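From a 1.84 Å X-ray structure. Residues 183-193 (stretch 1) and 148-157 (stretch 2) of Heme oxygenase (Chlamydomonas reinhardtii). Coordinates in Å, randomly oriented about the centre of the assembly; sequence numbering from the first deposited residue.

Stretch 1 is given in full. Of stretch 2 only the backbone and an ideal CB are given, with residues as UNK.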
# COMPACT_ATOMS: atom_id res chain seq x y z
N SER A 183 2.84 8.71 -14.98
CA SER A 183 1.41 8.46 -14.76
C SER A 183 1.18 7.18 -13.95
O SER A 183 1.99 6.26 -14.02
CB SER A 183 0.66 8.35 -16.08
OG SER A 183 1.02 7.17 -16.77
N ASN A 184 0.08 7.14 -13.21
CA ASN A 184 -0.27 5.93 -12.46
C ASN A 184 -0.41 4.74 -13.40
O ASN A 184 0.06 3.64 -13.10
CB ASN A 184 -1.57 6.14 -11.65
CG ASN A 184 -2.75 6.64 -12.49
OD1 ASN A 184 -2.57 7.37 -13.47
ND2 ASN A 184 -3.96 6.25 -12.10
N ASN A 185 -1.01 4.97 -14.57
CA ASN A 185 -1.19 3.89 -15.54
C ASN A 185 0.13 3.32 -16.04
O ASN A 185 0.27 2.11 -16.15
CB ASN A 185 -2.02 4.39 -16.72
CG ASN A 185 -3.40 4.84 -16.29
OD1 ASN A 185 -4.11 4.13 -15.58
ND2 ASN A 185 -3.79 6.03 -16.73
N THR A 186 1.09 4.19 -16.33
CA THR A 186 2.39 3.73 -16.80
C THR A 186 3.13 2.97 -15.70
O THR A 186 3.71 1.90 -15.95
CB THR A 186 3.26 4.90 -17.32
OG1 THR A 186 2.63 5.49 -18.46
CG2 THR A 186 4.66 4.43 -17.72
N LEU A 187 3.10 3.49 -14.48
CA LEU A 187 3.81 2.85 -13.36
C LEU A 187 3.26 1.47 -13.10
O LEU A 187 4.00 0.50 -12.89
CB LEU A 187 3.70 3.70 -12.09
CG LEU A 187 4.47 5.03 -12.14
CD1 LEU A 187 3.94 5.96 -11.06
CD2 LEU A 187 5.94 4.76 -11.95
N ARG A 188 1.95 1.37 -13.13
CA ARG A 188 1.30 0.10 -12.84
C ARG A 188 1.59 -0.94 -13.94
O ARG A 188 1.94 -2.08 -13.62
CB ARG A 188 -0.19 0.31 -12.63
CG ARG A 188 -1.04 -0.86 -12.99
CD ARG A 188 -2.39 -0.81 -12.29
NE ARG A 188 -2.77 -2.18 -11.96
CZ ARG A 188 -3.83 -2.52 -11.24
NH1 ARG A 188 -4.64 -1.59 -10.80
NH2 ARG A 188 -4.09 -3.80 -10.97
N SER A 189 1.48 -0.55 -15.21
CA SER A 189 1.68 -1.51 -16.30
C SER A 189 3.14 -1.94 -16.39
O SER A 189 3.44 -3.11 -16.67
CB SER A 189 1.20 -0.94 -17.63
OG SER A 189 2.06 0.10 -18.07
N ALA A 190 4.06 -1.00 -16.16
CA ALA A 190 5.49 -1.30 -16.20
C ALA A 190 5.88 -2.30 -15.11
O ALA A 190 6.67 -3.21 -15.33
CB ALA A 190 6.31 -0.02 -16.07
N PHE A 191 5.36 -2.09 -13.91
CA PHE A 191 5.65 -3.03 -12.83
C PHE A 191 5.06 -4.40 -13.13
O PHE A 191 5.72 -5.41 -12.93
CB PHE A 191 5.12 -2.53 -11.49
CG PHE A 191 5.47 -3.44 -10.35
CD1 PHE A 191 4.63 -4.49 -10.00
CD2 PHE A 191 6.68 -3.29 -9.68
CE1 PHE A 191 4.97 -5.36 -8.97
CE2 PHE A 191 7.03 -4.17 -8.65
CZ PHE A 191 6.17 -5.19 -8.30
N LYS A 192 3.82 -4.43 -13.60
CA LYS A 192 3.17 -5.70 -13.93
C LYS A 192 3.97 -6.50 -14.95
O LYS A 192 4.19 -7.69 -14.78
CB LYS A 192 1.77 -5.49 -14.48
CG LYS A 192 0.69 -5.37 -13.45
CD LYS A 192 -0.59 -5.88 -14.08
CE LYS A 192 -1.76 -5.78 -13.15
NZ LYS A 192 -2.46 -4.49 -13.38
N LYS A 193 4.37 -5.83 -16.02
CA LYS A 193 5.12 -6.48 -17.09
C LYS A 193 6.41 -7.10 -16.57
O LYS A 193 6.71 -8.26 -16.86
CB LYS A 193 5.42 -5.48 -18.21
CG LYS A 193 6.21 -6.05 -19.37
CD LYS A 193 5.93 -5.27 -20.65
CE LYS A 193 6.83 -5.70 -21.78
NZ LYS A 193 8.25 -5.44 -21.42
N UNK A 148 1.11 -1.13 -3.68
CA UNK A 148 1.40 0.05 -4.49
C UNK A 148 0.52 0.14 -5.72
O UNK A 148 0.17 1.23 -6.16
CB UNK A 148 2.87 0.05 -4.91
N UNK A 149 0.16 -1.00 -6.29
CA UNK A 149 -0.59 -0.97 -7.54
C UNK A 149 -2.06 -0.65 -7.27
O UNK A 149 -2.74 -0.04 -8.10
CB UNK A 149 -0.46 -2.30 -8.28
N UNK A 150 -2.55 -1.01 -6.09
CA UNK A 150 -3.92 -0.65 -5.71
C UNK A 150 -4.04 0.86 -5.50
O UNK A 150 -5.06 1.46 -5.87
CB UNK A 150 -4.34 -1.40 -4.44
N UNK A 151 -3.01 1.49 -4.92
CA UNK A 151 -3.02 2.95 -4.74
C UNK A 151 -3.13 3.66 -6.08
O UNK A 151 -3.79 4.71 -6.19
CB UNK A 151 -1.76 3.41 -4.01
N UNK A 152 -2.47 3.09 -7.09
CA UNK A 152 -2.45 3.65 -8.44
C UNK A 152 -3.77 3.39 -9.18
O UNK A 152 -4.03 3.97 -10.24
CB UNK A 152 -1.28 3.06 -9.23
N UNK A 153 -4.59 2.53 -8.58
CA UNK A 153 -5.81 2.03 -9.18
C UNK A 153 -7.07 2.50 -8.47
O UNK A 153 -7.62 3.56 -8.79
CB UNK A 153 -5.78 0.50 -9.20
N UNK A 154 -7.54 1.68 -7.53
CA UNK A 154 -8.74 1.97 -6.77
C UNK A 154 -8.58 3.22 -5.94
O UNK A 154 -9.55 3.93 -5.66
CB UNK A 154 -9.10 0.79 -5.87
N UNK A 155 -7.34 3.49 -5.52
CA UNK A 155 -7.01 4.69 -4.76
C UNK A 155 -7.51 5.98 -5.41
O UNK A 155 -7.79 6.95 -4.71
CB UNK A 155 -5.49 4.77 -4.57
N UNK A 156 -7.64 5.98 -6.74
CA UNK A 156 -8.10 7.18 -7.44
C UNK A 156 -9.57 7.48 -7.12
O UNK A 156 -10.03 8.62 -7.25
CB UNK A 156 -7.91 7.01 -8.95
N UNK A 157 -10.30 6.45 -6.71
CA UNK A 157 -11.70 6.63 -6.35
C UNK A 157 -11.83 7.28 -4.98
O UNK A 157 -12.62 8.20 -4.79
CB UNK A 157 -12.43 5.29 -6.37

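Stretch 1 is a helix from Asn 184 onward, capped at its start by Ser 183, whose OG accepts from Thr 186 N at 3.0 Å. Asn 184, Arg 188 and Phe 191 direct their CA-to-CB bonds toward stretch 2, and these three, with the end of Lys 192, define what each position there can meet.

At position 148 the backbone is helical (phi/psi -70/-34) and the ideal CB has no atom of stretch 1 within 5.5 Å, so the interface sets no preference. The residue is His 148, whose NE2 is hydrogen-bonded elsewhere in the structure.

Position 149 is different. Its CB points toward stretch 1, and the ideal CB lies 4.3 Å from Arg 188 NE. Ahead of it are the Phe 191 ring and the aliphatic part of Lys 192, so a medium or large apolar chain such as leucine, isoleucine or methionine would suit; the nearby cationic groups would also tolerate an acidic one. The deposited Leu 149 has 108 Å² covered by stretch 1. Its CD2 lies 3.9 Å from Phe 191 CD1, approaching the ring obliquely, and 3.8 Å from Lys 192 CG, while its CB sits over one face of the Arg 188 guanidinium.

Position 150 points away, and many residues would be accepted; it is Ala 150. Position 151 is out of reach, leaving the choice equally open. Met 151 takes it.

At position 152 the CB again points toward stretch 1, but the space is short: the ideal CB is 3.9 Å from Asn 184 CB and 4.5 Å from Arg 188 CB, and the CA atoms of Asn 184 and this position are 5.1 Å apart. Such proximity favours a small residue, alanine, glycine or serine. Ala 152 fills it. The carbonyl also serves the interface: Asn 184 ND2 donates to Ala 152 O at 2.9 Å, with an angle of 158° at the hydrogen, the one hydrogen bond between the stretches.

Position 153 has phi/psi of -113/-94 and a sideways CB beside the edge of the Arg 188 guanidinium. A small or polar residue is plausible. Ser 153 is found, but its OG, 3.4 Å from Arg 188 NH1, has too poor an angle for a hydrogen bond. The 2.9 Å between Ser 153 CB and Arg 188 NH1 is too short to be interpreted as a favourable contact.

Position 154 has room for a CB, so glycine is not required there, though Gly 154 is present. At 155 an ideal CB would lie 2.4 Å from Met 151 O, a clash that favours the deposited Gly 155.

Position 156 points toward stretch 1, its ideal CB 5.1 Å from Asn 184 ND2; a longer, flexible chain could reach across. Gln 156 brings CG to 3.8 Å from Asn 184 ND2, and its NE2 donates to Met 151 O at 3.1 Å.

Position 157, out of reach, is Ile 157.

Stretch 2 (148-157) HLAMASGGQI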
# COMPACT_ATOMS: atom_id res chain seq x y z
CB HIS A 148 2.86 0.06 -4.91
CG HIS A 148 3.78 0.40 -3.80
ND1 HIS A 148 4.29 -0.54 -2.93
CD2 HIS A 148 4.29 1.60 -3.40
CE1 HIS A 148 5.07 0.06 -2.05
NE2 HIS A 148 5.09 1.35 -2.31
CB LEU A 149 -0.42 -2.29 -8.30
CG LEU A 149 0.72 -2.29 -9.34
CD1 LEU A 149 2.05 -1.86 -8.74
CD2 LEU A 149 0.86 -3.63 -10.03
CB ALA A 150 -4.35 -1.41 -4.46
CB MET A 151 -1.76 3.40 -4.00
CG MET A 151 -1.71 2.83 -2.58
SD MET A 151 -3.01 3.56 -1.55
CE MET A 151 -2.48 5.26 -1.70
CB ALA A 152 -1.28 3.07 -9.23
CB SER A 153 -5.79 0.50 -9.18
OG SER A 153 -7.11 -0.02 -9.11
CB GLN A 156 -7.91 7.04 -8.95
CG GLN A 156 -6.48 6.73 -9.34
CD GLN A 156 -5.49 7.70 -8.72
OE1 GLN A 156 -5.43 8.87 -9.10
NE2 GLN A 156 -4.72 7.21 -7.76
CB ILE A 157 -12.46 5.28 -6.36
CG1 ILE A 157 -12.48 4.70 -7.78
CG2 ILE A 157 -13.87 5.46 -5.85
CD1 ILE A 157 -12.95 3.26 -7.85
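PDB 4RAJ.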